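Local coordinates for protein lactate racemase (Thermoanaerobacterium thermosaccharolyticum, PDB 2YJG) that interconverts the D- and L-isomers of lactate, using a nickel pincer cofactor derived from nicotinic acid mononucleotide that is absent from this apoprotein, at residues I6-K10 and I281-Y287; I25-K29 and E268-A274; P76-T82 and I241-I247; P173-A177 and W358-I362; G311-A317 and H370-T376. All coordinates share one frame. Residues are numbered along the deposited sequence.

Contact 1: I6-K10 and I281-Y287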
# COMPACT_ATOMS: atom_id res chain seq x y z
N ILE A 6 19.25 -31.30 13.08
CA ILE A 6 19.99 -30.23 12.35
C ILE A 6 19.04 -29.59 11.33
O ILE A 6 18.53 -30.27 10.44
CB ILE A 6 21.17 -30.89 11.62
CG1 ILE A 6 22.08 -31.58 12.68
CG2 ILE A 6 21.98 -29.95 10.75
CD1 ILE A 6 22.83 -30.67 13.56
N PRO A 7 18.74 -28.31 11.49
CA PRO A 7 17.87 -27.50 10.66
C PRO A 7 18.37 -27.53 9.25
O PRO A 7 19.57 -27.49 9.03
CB PRO A 7 18.04 -26.12 11.24
CG PRO A 7 18.60 -26.33 12.56
CD PRO A 7 19.19 -27.59 12.68
N TYR A 8 17.47 -27.67 8.30
CA TYR A 8 17.83 -27.92 6.89
C TYR A 8 16.59 -27.71 6.06
O TYR A 8 15.60 -28.46 6.18
CB TYR A 8 18.33 -29.36 6.70
CG TYR A 8 18.79 -29.68 5.28
CD1 TYR A 8 17.90 -30.13 4.31
CD2 TYR A 8 20.11 -29.47 4.90
CE1 TYR A 8 18.33 -30.34 2.98
CE2 TYR A 8 20.54 -29.72 3.58
CZ TYR A 8 19.66 -30.20 2.64
OH TYR A 8 20.10 -30.45 1.34
N GLY A 9 16.62 -26.66 5.25
CA GLY A 9 15.53 -26.35 4.40
C GLY A 9 14.30 -26.19 5.25
O GLY A 9 14.34 -25.48 6.25
N LYS A 10 13.20 -26.79 4.80
CA LYS A 10 11.96 -26.71 5.50
C LYS A 10 11.72 -27.86 6.48
O LYS A 10 10.62 -28.00 7.03
CB LYS A 10 10.80 -26.57 4.50
CG LYS A 10 10.74 -25.19 3.88
CD LYS A 10 9.37 -24.87 3.32
CE LYS A 10 9.34 -23.45 2.62
NZ LYS A 10 8.32 -23.36 1.50
N ILE A 281 30.29 -30.27 12.95
CA ILE A 281 29.03 -30.38 12.20
C ILE A 281 28.14 -29.24 12.56
O ILE A 281 27.89 -28.98 13.75
CB ILE A 281 28.25 -31.68 12.50
CG1 ILE A 281 29.08 -32.87 12.03
CG2 ILE A 281 26.85 -31.59 11.89
CD1 ILE A 281 28.45 -34.27 12.36
N THR A 282 27.72 -28.49 11.55
CA THR A 282 26.80 -27.37 11.81
C THR A 282 25.79 -27.19 10.65
O THR A 282 25.69 -28.06 9.76
CB THR A 282 27.59 -26.10 12.10
OG1 THR A 282 26.74 -25.11 12.68
CG2 THR A 282 28.31 -25.57 10.80
N SER A 283 24.97 -26.15 10.75
CA SER A 283 23.94 -25.87 9.74
C SER A 283 23.81 -24.39 9.55
O SER A 283 24.44 -23.60 10.26
CB SER A 283 22.58 -26.42 10.16
OG SER A 283 21.93 -25.52 10.98
N ASN A 284 23.05 -23.97 8.55
CA ASN A 284 22.79 -22.54 8.43
C ASN A 284 21.39 -22.17 8.86
O ASN A 284 20.84 -21.30 8.23
CB ASN A 284 22.98 -22.01 7.03
CG ASN A 284 23.75 -20.70 7.02
OD1 ASN A 284 24.81 -20.64 7.60
ND2 ASN A 284 23.18 -19.61 6.43
N GLY A 285 20.85 -22.84 9.88
CA GLY A 285 19.60 -22.41 10.50
C GLY A 285 18.30 -22.75 9.79
O GLY A 285 17.24 -22.26 10.18
N GLY A 286 18.33 -23.57 8.74
CA GLY A 286 17.13 -23.93 8.01
C GLY A 286 16.64 -22.82 7.07
O GLY A 286 17.23 -21.75 6.99
N TYR A 287 15.58 -23.08 6.32
CA TYR A 287 15.00 -22.05 5.44
C TYR A 287 14.26 -20.98 6.26
O TYR A 287 13.62 -21.27 7.31
CB TYR A 287 14.17 -22.72 4.29
CG TYR A 287 13.17 -21.78 3.64
CD1 TYR A 287 12.10 -21.33 4.40
CD2 TYR A 287 13.34 -21.29 2.35
CE1 TYR A 287 11.16 -20.47 3.89
CE2 TYR A 287 12.39 -20.37 1.82
CZ TYR A 287 11.30 -19.99 2.62
OH TYR A 287 10.30 -19.10 2.25
O HOH W 1 20.32 -25.02 7.40
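A hairpin packs here on the C-terminal end of a sheet strand: strand 3-8, paired with strand 11-16 in its own small antiparallel sheet, lies over strand 279-283 of the six-stranded parallel sheet and over the glycine-rich loop that follows it. The short strand axes cross at 40° and approach to 6.9 Å, too far for backbone pairing, so side chains fill the gap. Ile6 CG2 sits 3.6 Å from Ser283 CB, and the Pro7 ring covers the loop, its CB 3.6 Å from Gly286 N. Water 1 lies between the segments, accepting from Gly286 N (2.8 Å) and 3.1 Å from Pro7 O. The backbones then close up, and Tyr287 N donates to Gly9 O at 2.7 Å, almost linearly. At the exposed end Lys10 lies over one face of the Tyr287 ring, with CE 3.9 Å and NZ 4.9 Å from the ring centroid, a CH-pi contact combined with a cation-pi one. Gly285 N donates to Ser283 OG at 3.1 Å, and that hydroxyl is also bonded to Pro416 O. The chain thus leaves its strand through an ST turn into the strand-end loop of a parallel alpha/beta sheet, covered here by the N-terminal hairpin.

Contact 2: I25-K29 and E268-A274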
# COMPACT_ATOMS: atom_id res chain seq x y z
N ILE A 25 28.03 -30.42 22.28
CA ILE A 25 26.91 -30.03 21.40
C ILE A 25 26.63 -28.62 21.81
O ILE A 25 26.18 -28.35 22.93
CB ILE A 25 25.66 -30.92 21.55
CG1 ILE A 25 25.95 -32.38 21.18
CG2 ILE A 25 24.51 -30.37 20.72
CD1 ILE A 25 24.66 -33.36 21.31
N LEU A 26 26.97 -27.67 20.94
CA LEU A 26 26.99 -26.26 21.38
C LEU A 26 25.75 -25.56 20.85
O LEU A 26 25.62 -25.39 19.65
CB LEU A 26 28.21 -25.58 20.83
CG LEU A 26 29.52 -26.32 21.08
CD1 LEU A 26 30.65 -25.55 20.44
CD2 LEU A 26 29.71 -26.43 22.66
N ARG A 27 24.87 -25.15 21.77
CA ARG A 27 23.62 -24.52 21.44
C ARG A 27 23.49 -23.26 22.22
O ARG A 27 23.85 -23.18 23.39
CB ARG A 27 22.40 -25.37 21.82
CG ARG A 27 22.31 -26.74 21.16
CD ARG A 27 21.03 -27.44 21.68
NE ARG A 27 21.02 -28.88 21.44
CZ ARG A 27 20.47 -29.46 20.37
NH1 ARG A 27 19.86 -28.73 19.43
NH2 ARG A 27 20.50 -30.80 20.25
N SER A 28 22.94 -22.30 21.53
CA SER A 28 22.44 -21.09 22.10
C SER A 28 21.38 -21.41 23.16
O SER A 28 20.65 -22.42 23.06
CB SER A 28 21.82 -20.30 20.96
OG SER A 28 20.95 -19.31 21.42
N LYS A 29 21.28 -20.52 24.14
CA LYS A 29 20.24 -20.60 25.16
C LYS A 29 18.88 -20.54 24.49
O LYS A 29 18.66 -19.74 23.58
CB LYS A 29 20.39 -19.47 26.21
CG LYS A 29 20.54 -19.92 27.68
CD LYS A 29 21.22 -18.85 28.57
CE LYS A 29 20.36 -17.56 28.79
NZ LYS A 29 19.32 -17.68 29.89
N GLU A 268 24.82 -12.98 25.98
CA GLU A 268 24.53 -13.96 27.05
C GLU A 268 23.77 -15.18 26.50
O GLU A 268 24.11 -16.28 26.83
CB GLU A 268 23.75 -13.35 28.24
CG GLU A 268 24.44 -12.20 28.92
CD GLU A 268 23.73 -11.73 30.23
OE1 GLU A 268 23.01 -12.55 30.89
OE2 GLU A 268 23.92 -10.53 30.58
N ILE A 269 22.81 -14.98 25.58
CA ILE A 269 21.98 -16.06 25.02
C ILE A 269 22.71 -16.84 23.95
O ILE A 269 22.60 -18.10 23.89
CB ILE A 269 20.71 -15.53 24.32
CG1 ILE A 269 19.82 -14.69 25.23
CG2 ILE A 269 19.84 -16.70 23.76
CD1 ILE A 269 20.03 -14.85 26.67
N ALA A 270 23.45 -16.13 23.10
CA ALA A 270 24.01 -16.75 21.89
C ALA A 270 25.42 -17.29 22.04
O ALA A 270 25.86 -18.07 21.21
CB ALA A 270 23.95 -15.76 20.75
N THR A 271 26.17 -16.90 23.08
CA THR A 271 27.59 -17.30 23.18
C THR A 271 27.71 -18.77 23.54
O THR A 271 27.06 -19.21 24.46
CB THR A 271 28.40 -16.42 24.12
OG1 THR A 271 28.30 -15.07 23.65
CG2 THR A 271 29.90 -16.84 24.16
N VAL A 272 28.52 -19.52 22.81
CA VAL A 272 28.84 -20.90 23.19
C VAL A 272 30.34 -21.04 23.26
O VAL A 272 31.08 -20.37 22.52
CB VAL A 272 28.24 -21.90 22.19
CG1 VAL A 272 26.72 -21.77 22.19
CG2 VAL A 272 28.87 -21.69 20.77
N ASN A 273 30.82 -21.87 24.18
CA ASN A 273 32.23 -22.03 24.43
C ASN A 273 32.71 -23.33 23.81
O ASN A 273 32.21 -24.41 24.17
CB ASN A 273 32.48 -22.00 25.96
CG ASN A 273 31.97 -20.71 26.62
OD1 ASN A 273 31.04 -20.73 27.44
ND2 ASN A 273 32.58 -19.61 26.26
N ALA A 274 33.64 -23.25 22.86
CA ALA A 274 34.10 -24.42 22.12
C ALA A 274 35.56 -24.81 22.43
O ALA A 274 36.44 -23.98 22.39
CB ALA A 274 33.97 -24.12 20.58
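Leu26 is the first residue of 25-29 to meet the other segment, just past the end of edge strand 22-25. Its side chain points at strand 271-277: Leu26 CB lies 3.9 Å from Val272 CB, CD1 reaches Ala274 CB at 3.6 Å and CD2 comes within 3.6 Å of Asn273 O. Arg27 turns its side chain away, yet its carbonyl meets the same valine, with Arg27 O 3.4 Å from Val272 CG1. At Ser28 the backbones draw close, the CA atoms of Ser28 and Ala270 being 4.6 Å apart; Ser28 OG is 3.2 Å from Ile269 O and 3.7 Å from Ile269 CG2. Lys29 closes the contact with its backbone, Lys29 N donating to Ile269 O at 2.8 Å, while its aliphatic chain runs along the isoleucine, CE 3.5 Å from Ile269 CD1. That carbonyl belongs to the last turn of helix 257-270, and Thr271 is the first residue to leave helical angles, so the loop takes up an acceptor at the helix C-terminus. Beyond, strand 271-277 pairs in parallel with strand 422-425, through Val272 and Arg424 among others. This is a helix-to-strand junction whose side is closed by the loop leaving an edge strand of the parallel alpha/beta sheet.

Contact 3: P76-T82 and I241-I247. With SO4 (sulfate ion), chain D.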
# COMPACT_ATOMS: atom_id res chain seq x y z
N PRO A 76 13.55 -9.39 9.43
CA PRO A 76 12.40 -9.85 10.22
C PRO A 76 11.86 -8.92 11.30
O PRO A 76 11.16 -9.39 12.22
CB PRO A 76 12.95 -11.13 10.86
CG PRO A 76 14.34 -10.81 11.12
CD PRO A 76 14.80 -9.98 9.92
N VAL A 77 12.13 -7.62 11.21
CA VAL A 77 11.61 -6.67 12.18
C VAL A 77 10.06 -6.72 12.23
O VAL A 77 9.37 -6.59 11.21
CB VAL A 77 12.12 -5.25 11.91
CG1 VAL A 77 11.60 -4.30 12.96
CG2 VAL A 77 13.64 -5.19 11.81
N PRO A 78 9.50 -6.95 13.42
CA PRO A 78 8.06 -7.09 13.57
C PRO A 78 7.39 -5.73 13.62
O PRO A 78 6.83 -5.33 14.64
CB PRO A 78 7.90 -7.84 14.89
CG PRO A 78 9.09 -7.46 15.68
CD PRO A 78 10.21 -7.18 14.69
N SER A 79 7.43 -5.00 12.51
CA SER A 79 7.02 -3.61 12.54
C SER A 79 5.53 -3.35 12.72
O SER A 79 5.15 -2.24 13.08
CB SER A 79 7.56 -2.87 11.31
OG SER A 79 8.97 -2.96 11.22
N ARG A 80 4.67 -4.34 12.42
CA ARG A 80 3.25 -4.19 12.73
C ARG A 80 3.05 -3.93 14.22
O ARG A 80 2.07 -3.36 14.63
CB ARG A 80 2.45 -5.43 12.29
CG ARG A 80 2.35 -5.64 10.81
CD ARG A 80 2.04 -7.15 10.48
NE ARG A 80 1.85 -7.41 9.04
CZ ARG A 80 0.73 -7.18 8.34
NH1 ARG A 80 -0.34 -6.63 8.90
NH2 ARG A 80 0.68 -7.47 7.03
N ILE A 81 3.96 -4.41 15.05
CA ILE A 81 3.85 -4.22 16.48
C ILE A 81 4.59 -2.95 16.90
O ILE A 81 4.04 -2.09 17.61
CB ILE A 81 4.40 -5.41 17.24
CG1 ILE A 81 3.51 -6.67 17.01
CG2 ILE A 81 4.50 -5.02 18.71
CD1 ILE A 81 4.15 -8.00 17.44
N THR A 82 5.80 -2.79 16.41
CA THR A 82 6.69 -1.75 16.91
C THR A 82 6.38 -0.35 16.39
O THR A 82 6.40 0.59 17.16
CB THR A 82 8.16 -2.08 16.58
OG1 THR A 82 8.27 -2.30 15.18
CG2 THR A 82 8.64 -3.32 17.37
N ILE A 241 14.36 -11.03 18.94
CA ILE A 241 13.26 -11.87 18.54
C ILE A 241 13.74 -13.34 18.54
O ILE A 241 14.92 -13.62 18.37
CB ILE A 241 12.68 -11.43 17.15
CG1 ILE A 241 13.72 -11.55 16.02
CG2 ILE A 241 12.15 -9.99 17.18
CD1 ILE A 241 13.18 -11.39 14.50
N ASP A 242 12.79 -14.26 18.73
CA ASP A 242 13.09 -15.69 18.70
C ASP A 242 13.00 -16.23 17.27
O ASP A 242 12.75 -15.47 16.33
CB ASP A 242 12.20 -16.45 19.71
CG ASP A 242 10.72 -16.47 19.35
OD1 ASP A 242 10.33 -16.11 18.23
OD2 ASP A 242 9.89 -16.85 20.24
N SER A 243 13.22 -17.53 17.10
CA SER A 243 13.03 -18.21 15.79
C SER A 243 11.75 -17.84 15.04
O SER A 243 11.76 -17.56 13.83
CB SER A 243 13.03 -19.72 15.98
OG SER A 243 13.86 -20.05 17.06
N SER A 244 10.65 -17.81 15.80
CA SER A 244 9.32 -17.50 15.29
C SER A 244 9.09 -16.05 14.90
O SER A 244 8.02 -15.71 14.39
CB SER A 244 8.28 -17.87 16.36
OG SER A 244 8.62 -19.10 17.00
N HIS A 245 10.08 -15.19 15.17
CA HIS A 245 9.97 -13.74 15.00
C HIS A 245 9.13 -13.07 16.08
O HIS A 245 8.78 -11.92 15.94
CB HIS A 245 9.48 -13.28 13.61
CG HIS A 245 10.34 -13.71 12.47
ND1 HIS A 245 11.61 -14.23 12.62
CD2 HIS A 245 10.11 -13.69 11.13
CE1 HIS A 245 12.12 -14.52 11.44
NE2 HIS A 245 11.23 -14.19 10.51
N LYS A 246 8.86 -13.77 17.18
CA LYS A 246 8.25 -13.18 18.36
C LYS A 246 9.24 -12.33 19.17
O LYS A 246 10.39 -12.75 19.42
CB LYS A 246 7.66 -14.30 19.26
CG LYS A 246 6.95 -13.82 20.50
CD LYS A 246 7.15 -14.78 21.71
CE LYS A 246 6.66 -14.10 23.04
NZ LYS A 246 7.63 -13.26 23.86
N ILE A 247 8.81 -11.13 19.56
CA ILE A 247 9.63 -10.25 20.40
C ILE A 247 9.75 -10.87 21.76
O ILE A 247 8.71 -11.22 22.34
CB ILE A 247 9.01 -8.82 20.54
CG1 ILE A 247 9.03 -8.13 19.16
CG2 ILE A 247 9.76 -7.98 21.59
CD1 ILE A 247 8.18 -6.83 19.09
S SO4 D . -3.12 -6.52 6.17
O1 SO4 D . -3.25 -5.98 7.50
O2 SO4 D . -4.22 -7.35 5.74
O3 SO4 D . -2.94 -5.49 5.17
O4 SO4 D . -1.92 -7.31 6.07
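Next to the probable cofactor site, whose residues by similarity include Arg75, the loop entering helix 79-91 packs against the beta hairpin joining strands 233-241 and 247-253. No hydrogen bond crosses; two prolines and the hairpin residues make an apolar seam. Pro76 places CB over one face of the His245 imidazole, 3.6 Å from the ring centroid in a CH-pi contact, and its CG touches Ile241 CD1 at 3.6 Å. Pro78, the helix N-cap residue, sets CG 3.5 Å from Ile247 CG1. One helical turn on, Ile81 CG2 and Thr82 CG2 reach Ile247 CD1 at 4.1 and 3.9 Å. The hairpin holds its own shape: a type I turn runs from Asp242 to His245, with His245 N bonded to Asp242 O at 2.9 Å, and Asp242 OD1 accepts from Lys246 N at 3.0 Å. Well away from the seam, Arg80 NH2 binds O4 of a sulfate, probably from the crystallisation liquor, at 2.8 Å. The neighbours complete the packing: Phe170 of strand 164-170 touches Pro76 and Ile241, Val239 of strand 233-241 touches Pro78 and Ile247, and helix 39-48 meets Ile247 through Ile42 and Val43.

Contact 4: P173-A177 and W358-I362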
# COMPACT_ATOMS: atom_id res chain seq x y z
N PRO A 173 23.46 -11.85 16.21
CA PRO A 173 24.87 -11.79 15.90
C PRO A 173 25.06 -11.55 14.43
O PRO A 173 24.19 -11.90 13.64
CB PRO A 173 25.34 -13.21 16.24
CG PRO A 173 24.37 -13.67 17.30
CD PRO A 173 23.09 -13.12 16.86
N HIS A 174 26.19 -11.00 14.05
CA HIS A 174 26.53 -10.82 12.63
C HIS A 174 28.00 -11.11 12.43
O HIS A 174 28.88 -10.58 13.18
CB HIS A 174 26.14 -9.41 12.17
CG HIS A 174 26.51 -9.13 10.75
ND1 HIS A 174 25.59 -9.06 9.72
CD2 HIS A 174 27.72 -8.94 10.19
CE1 HIS A 174 26.25 -8.83 8.58
NE2 HIS A 174 27.54 -8.75 8.86
N PHE A 175 28.29 -11.93 11.43
CA PHE A 175 29.60 -12.53 11.30
C PHE A 175 30.78 -11.59 10.95
O PHE A 175 31.95 -12.02 11.03
CB PHE A 175 29.57 -13.72 10.37
CG PHE A 175 29.39 -13.42 8.88
CD1 PHE A 175 28.53 -12.41 8.43
CD2 PHE A 175 30.04 -14.20 7.94
CE1 PHE A 175 28.39 -12.19 7.10
CE2 PHE A 175 29.86 -13.99 6.58
CZ PHE A 175 28.98 -12.97 6.19
N PHE A 176 30.50 -10.36 10.53
CA PHE A 176 31.61 -9.36 10.48
C PHE A 176 31.33 -8.00 11.09
O PHE A 176 32.27 -7.32 11.40
CB PHE A 176 32.20 -9.21 9.06
CG PHE A 176 31.23 -8.82 8.01
CD1 PHE A 176 30.94 -7.49 7.79
CD2 PHE A 176 30.68 -9.78 7.15
CE1 PHE A 176 30.07 -7.09 6.78
CE2 PHE A 176 29.81 -9.41 6.12
CZ PHE A 176 29.49 -8.07 5.93
N ALA A 177 30.08 -7.58 11.23
CA ALA A 177 29.73 -6.37 11.96
C ALA A 177 29.49 -6.59 13.45
O ALA A 177 29.17 -5.67 14.17
CB ALA A 177 28.46 -5.71 11.35
N TRP A 358 33.17 -9.49 -0.29
CA TRP A 358 33.46 -9.72 1.11
C TRP A 358 33.06 -11.16 1.55
O TRP A 358 33.67 -11.75 2.43
CB TRP A 358 32.77 -8.65 1.94
CG TRP A 358 31.30 -8.50 1.71
CD1 TRP A 358 30.31 -9.15 2.35
CD2 TRP A 358 30.68 -7.66 0.74
NE1 TRP A 358 29.08 -8.76 1.86
CE2 TRP A 358 29.30 -7.84 0.86
CE3 TRP A 358 31.17 -6.79 -0.22
CZ2 TRP A 358 28.37 -7.16 0.04
CZ3 TRP A 358 30.28 -6.08 -0.97
CH2 TRP A 358 28.88 -6.25 -0.84
N GLU A 359 31.98 -11.65 0.96
CA GLU A 359 31.45 -13.01 1.25
C GLU A 359 32.45 -14.00 0.71
O GLU A 359 32.74 -15.06 1.35
CB GLU A 359 30.09 -13.21 0.57
CG GLU A 359 29.09 -14.16 1.23
CD GLU A 359 28.52 -13.65 2.53
OE1 GLU A 359 28.85 -12.49 2.91
OE2 GLU A 359 27.69 -14.38 3.20
N ALA A 360 32.98 -13.75 -0.49
CA ALA A 360 34.03 -14.60 -1.03
C ALA A 360 35.33 -14.56 -0.20
O ALA A 360 36.02 -15.58 -0.03
CB ALA A 360 34.38 -14.29 -2.57
N GLN A 361 35.67 -13.36 0.29
CA GLN A 361 36.88 -13.19 1.06
C GLN A 361 36.79 -14.04 2.33
O GLN A 361 37.72 -14.78 2.71
CB GLN A 361 37.01 -11.71 1.41
CG GLN A 361 38.33 -11.39 2.10
CD GLN A 361 38.51 -9.92 2.44
OE1 GLN A 361 37.77 -9.06 1.94
NE2 GLN A 361 39.51 -9.63 3.27
N ILE A 362 35.68 -13.90 3.03
CA ILE A 362 35.47 -14.73 4.23
C ILE A 362 35.48 -16.19 3.97
O ILE A 362 36.13 -16.93 4.75
CB ILE A 362 34.19 -14.30 4.98
CG1 ILE A 362 34.42 -12.87 5.40
CG2 ILE A 362 33.82 -15.35 6.25
CD1 ILE A 362 33.17 -12.09 5.86
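The two backbones stay well apart, with even the nearest CA atoms, those of Phe176 and Ile362, separated by 9.1 Å. Segment 173-177 leaves the short strand 173-174 as a loop, while 358-362 is one stretch of helix 357-369, with Ile362 N bonded to Trp358 O at 3.0 Å. Only side chains bridge the gap, forming a buried aromatic cluster between an N-terminal-domain loop and a C-terminal-domain helix, beside the active site of the racemase. His174, by similarity a proton donor/acceptor, takes no part itself but immediately precedes the two phenylalanines that do. Phe175 and Phe176 converge on Ile362: its CD1 lies 3.9 Å from Phe175 CE2 and 3.6 Å from Phe176 CD2. Phe176 also meets the indole of Trp358, the phenyl and five-membered ring centroids lying 5.5 Å apart with planes at 67°, and Phe176 CE2 reaching Trp358 CD1 at 3.8 Å. Both of these aromatic rings touch the imidazole of His200, which by similarity ligates the cofactor nickel; Ile205 of helix 202-206 packs on them too. Beside them a carboxylate meets the rim of a phenyl ring, Glu359 OE1 lying near the plane of the Phe175 ring, 3.3 Å from its CZ.

Contact 5: G311-A317 and H370-T376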
# COMPACT_ATOMS: atom_id res chain seq x y z
N GLY A 311 41.27 -28.81 10.11
CA GLY A 311 40.17 -29.67 10.39
C GLY A 311 39.11 -29.55 9.31
O GLY A 311 39.30 -28.79 8.35
N VAL A 312 38.01 -30.27 9.50
CA VAL A 312 36.92 -30.35 8.55
C VAL A 312 35.65 -29.79 9.16
O VAL A 312 35.29 -30.12 10.29
CB VAL A 312 36.72 -31.80 8.11
CG1 VAL A 312 35.62 -31.92 7.02
CG2 VAL A 312 38.06 -32.37 7.58
N ILE A 313 35.03 -28.85 8.45
CA ILE A 313 33.76 -28.31 8.83
C ILE A 313 32.71 -28.93 7.90
O ILE A 313 32.81 -28.80 6.64
CB ILE A 313 33.76 -26.78 8.68
CG1 ILE A 313 34.74 -26.13 9.67
CG2 ILE A 313 32.33 -26.18 8.84
CD1 ILE A 313 35.27 -24.67 9.13
N ILE A 314 31.73 -29.61 8.48
CA ILE A 314 30.50 -30.11 7.78
C ILE A 314 29.35 -29.17 8.06
O ILE A 314 29.03 -28.86 9.22
CB ILE A 314 30.06 -31.53 8.21
CG1 ILE A 314 31.18 -32.53 8.02
CG2 ILE A 314 28.80 -31.94 7.46
CD1 ILE A 314 31.06 -33.87 8.82
N ILE A 315 28.75 -28.66 7.00
CA ILE A 315 27.65 -27.73 7.12
C ILE A 315 26.44 -28.25 6.31
O ILE A 315 26.56 -28.53 5.12
CB ILE A 315 28.01 -26.27 6.68
CG1 ILE A 315 26.82 -25.41 7.02
CG2 ILE A 315 28.36 -26.14 5.23
CD1 ILE A 315 26.97 -23.95 7.20
N ALA A 316 25.29 -28.33 6.97
CA ALA A 316 24.08 -28.69 6.30
C ALA A 316 23.36 -27.42 5.97
O ALA A 316 23.03 -26.67 6.86
CB ALA A 316 23.20 -29.61 7.15
N ALA A 317 23.15 -27.19 4.67
CA ALA A 317 22.54 -25.97 4.10
C ALA A 317 21.89 -26.37 2.75
O ALA A 317 22.57 -26.76 1.81
CB ALA A 317 23.60 -24.85 3.90
N HIS A 370 40.95 -24.83 6.43
CA HIS A 370 39.99 -25.90 6.75
C HIS A 370 39.39 -26.46 5.49
O HIS A 370 39.21 -25.74 4.51
CB HIS A 370 38.83 -25.37 7.60
CG HIS A 370 39.26 -24.65 8.82
ND1 HIS A 370 39.43 -23.28 8.86
CD2 HIS A 370 39.59 -25.11 10.05
CE1 HIS A 370 39.85 -22.94 10.07
NE2 HIS A 370 39.92 -24.02 10.82
N LYS A 371 38.98 -27.72 5.54
CA LYS A 371 38.15 -28.28 4.48
C LYS A 371 36.71 -28.09 4.84
O LYS A 371 36.38 -28.24 6.02
CB LYS A 371 38.40 -29.79 4.36
CG LYS A 371 39.84 -30.13 4.14
CD LYS A 371 40.27 -30.01 2.73
CE LYS A 371 41.84 -30.10 2.65
NZ LYS A 371 42.31 -30.82 1.40
N VAL A 372 35.86 -27.78 3.87
CA VAL A 372 34.44 -27.66 4.11
C VAL A 372 33.73 -28.69 3.26
O VAL A 372 34.08 -28.91 2.04
CB VAL A 372 33.94 -26.25 3.84
CG1 VAL A 372 32.40 -26.16 3.98
CG2 VAL A 372 34.65 -25.26 4.78
N ILE A 373 32.82 -29.39 3.92
CA ILE A 373 31.95 -30.36 3.26
C ILE A 373 30.55 -29.83 3.35
O ILE A 373 30.07 -29.50 4.44
CB ILE A 373 32.00 -31.79 3.91
CG1 ILE A 373 33.37 -32.40 3.72
CG2 ILE A 373 30.91 -32.72 3.29
CD1 ILE A 373 33.73 -33.44 4.68
N MET A 374 29.87 -29.71 2.22
CA MET A 374 28.50 -29.23 2.27
C MET A 374 27.49 -30.37 1.97
O MET A 374 27.54 -31.03 0.94
CB MET A 374 28.26 -28.05 1.32
CG MET A 374 29.05 -26.79 1.58
SD MET A 374 28.46 -25.40 0.58
CE MET A 374 27.04 -24.95 1.45
N VAL A 375 26.58 -30.59 2.90
CA VAL A 375 25.36 -31.37 2.69
C VAL A 375 24.32 -30.41 2.18
O VAL A 375 23.86 -29.52 2.89
CB VAL A 375 24.88 -32.09 4.04
CG1 VAL A 375 23.51 -32.80 3.91
CG2 VAL A 375 25.99 -33.09 4.55
N THR A 376 23.89 -30.65 0.93
CA THR A 376 23.14 -29.70 0.18
C THR A 376 22.39 -30.42 -0.94
O THR A 376 22.71 -31.53 -1.24
CB THR A 376 24.09 -28.63 -0.39
OG1 THR A 376 23.31 -27.54 -0.82
CG2 THR A 376 24.95 -29.14 -1.53
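Branched aliphatic side chains cover both faces of a parallel strand pair, 311-316 beside 371-375, within the parallel alpha/beta sheet of the C-terminal domain. On one face Val312 CG1 meets Ile373 CD1 at 3.4 Å and Ile314 CG2 meets Val375 CG2 at 4.2 Å; helix 395-405 packs here, with Ala398 on Ile314 and Ile373. On the opposite face Ile315 CG2 lies 4.2 Å from Val372 CG1 and 3.8 Å from Met374 CG, and helices 293-305 and 357-369 provide the cover, Met300 touching Met374 and Ile366 touching Ile313 and Val372. Between these layers the backbones pair in regular parallel register, Val312 with Lys371 through Ala316 with Val375, the strand axes 4.7 Å apart at 21°. Lys371 N donates to Gly311 O (3.0 Å), Ile313 N to Lys371 O (2.8 Å) and Ile373 N to Ile313 O (2.8 Å). The alternation continues with Ile315 N to Ile373 O, Val375 N to Ile315 O and Ala317 N to Val375 O, each 3.0 Å. CA-H...O contacts line the same seam, for instance Val372 CA to Ile313 O at 3.2 Å. The Lys371 side chain runs outward at the exposed end. At the C-terminal edge Thr376 OG1, hydrogen-bonded to Glu318 O and Asn380 ND2, lies 2.8 Å from Ala317 O.

Contacts 1 and 5 share the parallel sheet: Thr282 N lies 2.7 Å from Ile314 O and Thr282 O 2.8 Å from Ala316 N, probable hydrogen bonds that set strands 279-283 and 311-316 side by side, and Tyr8 OH comes within 3.2 Å of Thr376 C. Contact 2 touches contact 4 through Ala270 CB and Pro173 CG, 4.1 Å apart. Contact 4 holds His174 and lies nearest the chain's centre, about 9 Å from it between centres, whereas contact 3, on the N-terminal-domain side, is about 31 Å from contact 5, centre to centre. Lys298, a substrate residue by similarity, has its side chain about 4 Å from Phe175 and about 7 Å from Ile315.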